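Local coordinates for protein N-methyltransferase (Streptoalloteichus sp. ATCC 53650, PDB 5BSZ) that probably transfers a methyl group from S-adenosylmethionine to an amino nitrogen of a nucleotide-linked deoxysugar during biosynthesis of a sugar of kedarcidin, at residues L21-G25 and T171-L175; D183-A189 and Q204-L210. The contacts are given in a common frame with arbitrary orientation. Residues are numbered along the deposited sequence.

Interaction 1: L21-G25 and T171-L175; sequences LFYRG and TVVRL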
loop_
_atom_site.group_PDB
_atom_site.type_symbol
_atom_site.label_atom_id
_atom_site.label_comp_id
_atom_site.label_asym_id
_atom_site.label_seq_id
_atom_site.Cartn_x
_atom_site.Cartn_y
_atom_site.Cartn_z
ATOM N N LEU A 21 3.926 -20.324 -5.515
ATOM C CA LEU A 21 3.567 -21.579 -6.149
ATOM C C LEU A 21 3.553 -22.700 -5.106
ATOM O O LEU A 21 2.678 -23.574 -5.177
ATOM C CB LEU A 21 4.417 -21.861 -7.408
ATOM C CG LEU A 21 4.136 -20.926 -8.616
ATOM C CD1 LEU A 21 4.495 -21.496 -10.005
ATOM C CD2 LEU A 21 2.696 -20.436 -8.641
ATOM N N PHE A 22 4.466 -22.659 -4.128
ATOM C CA PHE A 22 4.443 -23.612 -3.000
ATOM C C PHE A 22 3.058 -23.556 -2.365
ATOM O O PHE A 22 2.391 -24.565 -2.109
ATOM C CB PHE A 22 5.454 -23.258 -1.896
ATOM C CG PHE A 22 4.932 -23.546 -0.509
ATOM C CD1 PHE A 22 4.444 -22.524 0.301
ATOM C CD2 PHE A 22 4.873 -24.855 -0.032
ATOM C CE1 PHE A 22 3.939 -22.794 1.564
ATOM C CE2 PHE A 22 4.365 -25.132 1.231
ATOM C CZ PHE A 22 3.897 -24.100 2.029
ATOM N N TYR A 23 2.651 -22.321 -2.114
ATOM C CA TYR A 23 1.520 -22.029 -1.278
ATOM C C TYR A 23 0.214 -22.452 -1.961
ATOM O O TYR A 23 -0.547 -23.251 -1.406
ATOM C CB TYR A 23 1.562 -20.540 -0.941
ATOM C CG TYR A 23 0.798 -20.231 0.303
ATOM C CD1 TYR A 23 1.445 -20.075 1.524
ATOM C CD2 TYR A 23 -0.577 -20.136 0.262
ATOM C CE1 TYR A 23 0.729 -19.804 2.675
ATOM C CE2 TYR A 23 -1.300 -19.863 1.401
ATOM C CZ TYR A 23 -0.649 -19.696 2.605
ATOM O OH TYR A 23 -1.406 -19.415 3.721
ATOM N N ARG A 24 -0.028 -21.926 -3.161
ATOM C CA ARG A 24 -1.073 -22.429 -4.053
ATOM C C ARG A 24 -1.129 -23.958 -4.101
ATOM O O ARG A 24 -2.216 -24.544 -4.109
ATOM C CB ARG A 24 -0.833 -21.932 -5.476
ATOM C CG ARG A 24 -1.287 -20.511 -5.759
ATOM C CD ARG A 24 -1.167 -20.241 -7.250
ATOM N NE ARG A 24 -1.223 -18.819 -7.569
ATOM C CZ ARG A 24 -0.714 -18.264 -8.669
ATOM N NH1 ARG A 24 -0.090 -18.997 -9.583
ATOM N NH2 ARG A 24 -0.827 -16.954 -8.854
ATOM N N GLY A 25 0.040 -24.596 -4.140
ATOM C CA GLY A 25 0.143 -26.042 -4.342
ATOM C C GLY A 25 -0.363 -26.930 -3.215
ATOM O O GLY A 25 -0.380 -28.153 -3.343
ATOM N N THR A 171 3.721 -16.893 10.429
ATOM C CA THR A 171 2.356 -17.163 9.987
ATOM C C THR A 171 2.146 -16.462 8.629
ATOM O O THR A 171 2.507 -15.311 8.482
ATOM C CB THR A 171 1.339 -16.602 10.986
ATOM O OG1 THR A 171 1.349 -17.362 12.182
ATOM C CG2 THR A 171 -0.062 -16.693 10.483
ATOM N N VAL A 172 1.571 -17.149 7.641
ATOM C CA VAL A 172 1.227 -16.544 6.357
ATOM C C VAL A 172 -0.231 -16.785 6.064
ATOM O O VAL A 172 -0.703 -17.912 6.153
ATOM C CB VAL A 172 2.087 -17.179 5.237
ATOM C CG1 VAL A 172 1.766 -16.595 3.872
ATOM C CG2 VAL A 172 3.549 -16.986 5.583
ATOM N N VAL A 173 -0.971 -15.729 5.758
ATOM C CA VAL A 173 -2.334 -15.858 5.352
ATOM C C VAL A 173 -2.486 -15.389 3.924
ATOM O O VAL A 173 -1.781 -14.470 3.493
ATOM C CB VAL A 173 -3.251 -15.052 6.282
ATOM C CG1 VAL A 173 -3.017 -15.486 7.715
ATOM C CG2 VAL A 173 -2.937 -13.576 6.182
ATOM N N ARG A 174 -3.430 -15.997 3.217
ATOM C CA ARG A 174 -3.683 -15.719 1.812
ATOM C C ARG A 174 -5.142 -15.540 1.535
ATOM O O ARG A 174 -5.976 -16.267 2.061
ATOM C CB ARG A 174 -3.162 -16.884 0.938
ATOM C CG ARG A 174 -3.361 -16.700 -0.568
ATOM C CD ARG A 174 -2.830 -17.886 -1.392
ATOM N NE ARG A 174 -2.874 -17.676 -2.850
ATOM C CZ ARG A 174 -3.931 -17.910 -3.624
ATOM N NH1 ARG A 174 -5.059 -18.365 -3.097
ATOM N NH2 ARG A 174 -3.868 -17.688 -4.937
ATOM N N LEU A 175 -5.486 -14.575 0.687
ATOM C CA LEU A 175 -6.873 -14.369 0.302
ATOM C C LEU A 175 -6.871 -14.095 -1.192
ATOM O O LEU A 175 -6.052 -13.307 -1.666
ATOM C CB LEU A 175 -7.461 -13.170 1.034
ATOM C CG LEU A 175 -8.910 -12.794 0.881
ATOM C CD1 LEU A 175 -9.720 -13.992 1.353
ATOM C CD2 LEU A 175 -9.328 -11.542 1.668
#

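Interaction 2: D183-A189 and Q204-L210; sequences DVSRHEA and QVQDLTL. With EDO (1,2-ethanediol), chain C.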
loop_
_atom_site.group_PDB
_atom_site.type_symbol
_atom_site.label_atom_id
_atom_site.label_comp_id
_atom_site.label_asym_id
_atom_site.label_seq_id
_atom_site.Cartn_x
_atom_site.Cartn_y
_atom_site.Cartn_z
ATOM N N ASP A 183 -14.076 -11.614 -22.091
ATOM C CA ASP A 183 -13.671 -13.025 -22.127
ATOM C C ASP A 183 -12.352 -13.300 -21.371
ATOM O O ASP A 183 -11.623 -14.202 -21.743
ATOM C CB ASP A 183 -13.626 -13.584 -23.559
ATOM C CG ASP A 183 -12.482 -12.991 -24.382
ATOM O OD1 ASP A 183 -12.069 -11.883 -24.020
ATOM O OD2 ASP A 183 -11.965 -13.565 -25.377
ATOM N N VAL A 184 -12.098 -12.578 -20.286
ATOM C CA VAL A 184 -10.960 -12.727 -19.373
ATOM C C VAL A 184 -11.412 -12.984 -17.960
ATOM O O VAL A 184 -12.430 -12.453 -17.516
ATOM C CB VAL A 184 -10.044 -11.467 -19.513
ATOM C CG1 VAL A 184 -9.164 -11.148 -18.303
ATOM C CG2 VAL A 184 -9.255 -11.587 -20.771
ATOM N N SER A 185 -10.779 -13.905 -17.242
ATOM C CA SER A 185 -10.958 -13.968 -15.784
ATOM C C SER A 185 -9.742 -13.261 -15.140
ATOM O O SER A 185 -8.608 -13.405 -15.584
ATOM C CB SER A 185 -11.123 -15.387 -15.286
ATOM O OG SER A 185 -10.033 -16.251 -15.639
ATOM N N ARG A 186 -10.026 -12.377 -14.199
ATOM C CA ARG A 186 -9.037 -11.610 -13.492
ATOM C C ARG A 186 -8.929 -12.086 -12.076
ATOM O O ARG A 186 -9.918 -12.146 -11.322
ATOM C CB ARG A 186 -9.403 -10.133 -13.520
ATOM C CG ARG A 186 -8.425 -9.242 -12.781
ATOM C CD ARG A 186 -8.510 -7.820 -13.324
ATOM N NE ARG A 186 -7.945 -7.706 -14.676
ATOM C CZ ARG A 186 -7.902 -6.592 -15.369
ATOM N NH1 ARG A 186 -8.393 -5.474 -14.853
ATOM N NH2 ARG A 186 -7.290 -6.555 -16.530
ATOM N N HIS A 187 -7.716 -12.467 -11.719
ATOM C CA HIS A 187 -7.437 -13.148 -10.454
ATOM C C HIS A 187 -6.605 -12.270 -9.524
ATOM O O HIS A 187 -5.492 -11.821 -9.864
ATOM C CB HIS A 187 -6.700 -14.489 -10.751
ATOM C CG HIS A 187 -7.543 -15.404 -11.563
ATOM N ND1 HIS A 187 -8.304 -16.409 -11.000
ATOM C CD2 HIS A 187 -7.814 -15.418 -12.891
ATOM C CE1 HIS A 187 -9.009 -16.999 -11.950
ATOM N NE2 HIS A 187 -8.737 -16.411 -13.104
ATOM N N GLU A 188 -7.153 -11.962 -8.353
ATOM C CA GLU A 188 -6.386 -11.185 -7.356
ATOM C C GLU A 188 -5.983 -12.068 -6.194
ATOM O O GLU A 188 -6.841 -12.788 -5.647
ATOM C CB GLU A 188 -7.258 -10.121 -6.780
ATOM C CG GLU A 188 -7.655 -9.029 -7.687
ATOM C CD GLU A 188 -8.830 -8.238 -7.148
ATOM O OE1 GLU A 188 -9.977 -8.757 -7.162
ATOM O OE2 GLU A 188 -8.594 -7.082 -6.739
ATOM N N ALA A 189 -4.706 -12.044 -5.825
ATOM C CA ALA A 189 -4.203 -12.820 -4.689
ATOM C C ALA A 189 -3.452 -11.846 -3.756
ATOM O O ALA A 189 -2.611 -11.096 -4.217
ATOM C CB ALA A 189 -3.218 -13.899 -5.156
ATOM N N GLN A 204 -0.821 -9.690 -6.159
ATOM C CA GLN A 204 -0.677 -9.968 -7.587
ATOM C C GLN A 204 -2.064 -10.000 -8.265
ATOM O O GLN A 204 -3.056 -10.484 -7.700
ATOM C CB GLN A 204 0.062 -11.297 -7.744
ATOM C CG GLN A 204 0.288 -11.675 -9.202
ATOM C CD GLN A 204 1.183 -12.891 -9.399
ATOM O OE1 GLN A 204 0.706 -13.970 -9.734
ATOM N NE2 GLN A 204 2.472 -12.713 -9.209
ATOM N N VAL A 205 -2.122 -9.466 -9.473
ATOM C CA VAL A 205 -3.303 -9.484 -10.299
ATOM C C VAL A 205 -2.885 -10.089 -11.648
ATOM O O VAL A 205 -1.925 -9.649 -12.274
ATOM C CB VAL A 205 -3.918 -8.111 -10.543
ATOM C CG1 VAL A 205 -5.266 -8.276 -11.247
ATOM C CG2 VAL A 205 -4.154 -7.368 -9.263
ATOM N N GLN A 206 -3.608 -11.118 -12.058
ATOM C CA GLN A 206 -3.290 -11.808 -13.295
ATOM C C GLN A 206 -4.579 -12.157 -14.035
ATOM O O GLN A 206 -5.592 -12.527 -13.435
ATOM C CB GLN A 206 -2.381 -13.023 -13.056
ATOM C CG GLN A 206 -3.066 -14.368 -12.811
ATOM C CD GLN A 206 -2.113 -15.523 -12.490
ATOM O OE1 GLN A 206 -1.638 -15.673 -11.359
ATOM N NE2 GLN A 206 -1.883 -16.383 -13.467
ATOM N N ASP A 207 -4.508 -12.009 -15.350
ATOM C CA ASP A 207 -5.594 -12.336 -16.273
ATOM C C ASP A 207 -5.325 -13.695 -16.944
ATOM O O ASP A 207 -4.185 -14.008 -17.286
ATOM C CB ASP A 207 -5.666 -11.237 -17.326
ATOM C CG ASP A 207 -6.256 -9.904 -16.814
ATOM O OD1 ASP A 207 -6.925 -9.934 -15.788
ATOM O OD2 ASP A 207 -6.112 -8.880 -17.529
ATOM N N LEU A 208 -6.397 -14.460 -17.180
ATOM C CA LEU A 208 -6.410 -15.613 -18.058
ATOM C C LEU A 208 -7.580 -15.509 -19.029
ATOM O O LEU A 208 -8.678 -15.068 -18.624
ATOM C CB LEU A 208 -6.589 -16.851 -17.187
ATOM C CG LEU A 208 -5.452 -17.197 -16.197
ATOM C CD1 LEU A 208 -5.861 -18.256 -15.213
ATOM C CD2 LEU A 208 -4.199 -17.640 -16.951
ATOM N N THR A 209 -7.357 -15.893 -20.286
ATOM C CA THR A 209 -8.429 -15.834 -21.280
ATOM C C THR A 209 -9.403 -17.014 -21.119
ATOM O O THR A 209 -8.979 -18.135 -20.903
ATOM C CB THR A 209 -7.837 -15.853 -22.676
ATOM O OG1 THR A 209 -6.899 -14.813 -22.706
ATOM C CG2 THR A 209 -8.912 -15.651 -23.756
ATOM N N LEU A 210 -10.707 -16.760 -21.245
ATOM C CA LEU A 210 -11.714 -17.769 -21.278
ATOM C C LEU A 210 -12.001 -18.186 -22.721
ATOM O O LEU A 210 -12.654 -17.433 -23.471
ATOM C CB LEU A 210 -12.982 -17.241 -20.580
ATOM C CG LEU A 210 -12.809 -16.751 -19.139
ATOM C CD1 LEU A 210 -14.021 -15.946 -18.640
ATOM C CD2 LEU A 210 -12.535 -17.947 -18.258
HETATM C C1 EDO C . -3.219 -6.932 -15.908
HETATM O O1 EDO C . -3.508 -7.778 -17.047
HETATM C C2 EDO C . -3.476 -5.423 -16.119
HETATM O O2 EDO C . -3.689 -4.987 -17.474
HETATM O O HOH W 1 -12.767 -16.168 -25.777
#

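Interaction 1: L21-G25 and T171-L175
The ring of Tyr23 reaches tip-first from its helix to strand 171-175, overlapping the side chains of Val172 and Arg174 along its two edges. Its CE1 comes within 3.6 Å of Val172 CG1 and its CE2 within 3.5 Å of Arg174 CB, so the ring fits between two residues that alternate along the strand on the same face. Val173, between them, points away. Tyrosine suits this place because it is long enough to bridge a CA separation of 8.7 Å between Tyr23 and Arg174, is apolar along its flanks, and carries a hydroxyl at the tip: Tyr23 OH donates a hydrogen bond to the backbone oxygen Val172 O at 2.9 Å. Arg174 stretches its chain of methylenes, all in t rotamers, back toward the helix, where its NH2 lies 3.9 Å from Arg24 NE. These like charges do not attract each other; Arg174 NE is instead hydrogen-bonded to Tyr191, whose ring also meets that of Tyr23 edge-to-face. One helical turn is completed where Gly25 N bonds to Leu21 O at 3.0 Å, and Leu21 itself touches S-adenosyl-L-homocysteine. Tyr23 thus joins helix 18-24 to the antiparallel sheet, in which strand 171-181 runs between strands 160-166 and 184-195, while Val173 on the other face packs against His162 of a second subunit.

Interaction 2: D183-A189 and Q204-L210
Backbone hydrogen bonds of a regular antiparallel hairpin dominate this contact. Ser185 with Leu208, His187 with Gln206 and Ala189 with Gln204 are hydrogen-bonded pairs; His187 N donates to Gln206 O at 2.7 Å. Leu210 N bonds to Asp183 O at 2.8 Å, and a water joins Asp183 OD2 to Leu210 O. The salt bridge between the strands is two-pronged: Arg186 NE meets Asp207 OD1 at 2.7 Å and Arg186 NH2 meets Asp207 OD2 at 2.8 Å, the long arginine reaching across a non-hydrogen-bonded pair, while Arg186 NH1 pairs with Asp13 of a fourth subunit. Val184 CG1 packs on the carboxylate carbon Asp207 CG (3.5 Å), and aliphatic Arg186 CG on Val205 CG1 (3.6 Å), beta-branched valine suiting extended strands. On the opposite face Ser185 OG and His187 NE2 share a 2.9 Å hydrogen bond; Ser185 OG also bonds to Trp149, and His187 touches thymidine. Strand 184-195 lies between 171-181 and 198-209, and a strand of a third subunit pairs with Gln204 and Val205, continuing the sheet.

How the interactions relate
Both contacts are partly buried and share the four-stranded antiparallel sheet, where strands 171-181 and 184-195 are neighbours. Interaction 2 is internal to the sheet, so main-chain bonds in regular register carry it and 705 Å² is buried; interaction 1 lays a helix on the sheet, burying 234 Å², most of it on Tyr23 and Arg174. Their edges meet where Arg24 NH2 lies 2.9 Å from Gln206 OE1 and Arg174 NH2 lies 3.9 Å from Ala189 CB. Paired opposite charges mark interaction 2, like charges interaction 1. The two border different ligands, the cofactor product for interaction 1 and thymidine for interaction 2, and both reach the second subunit.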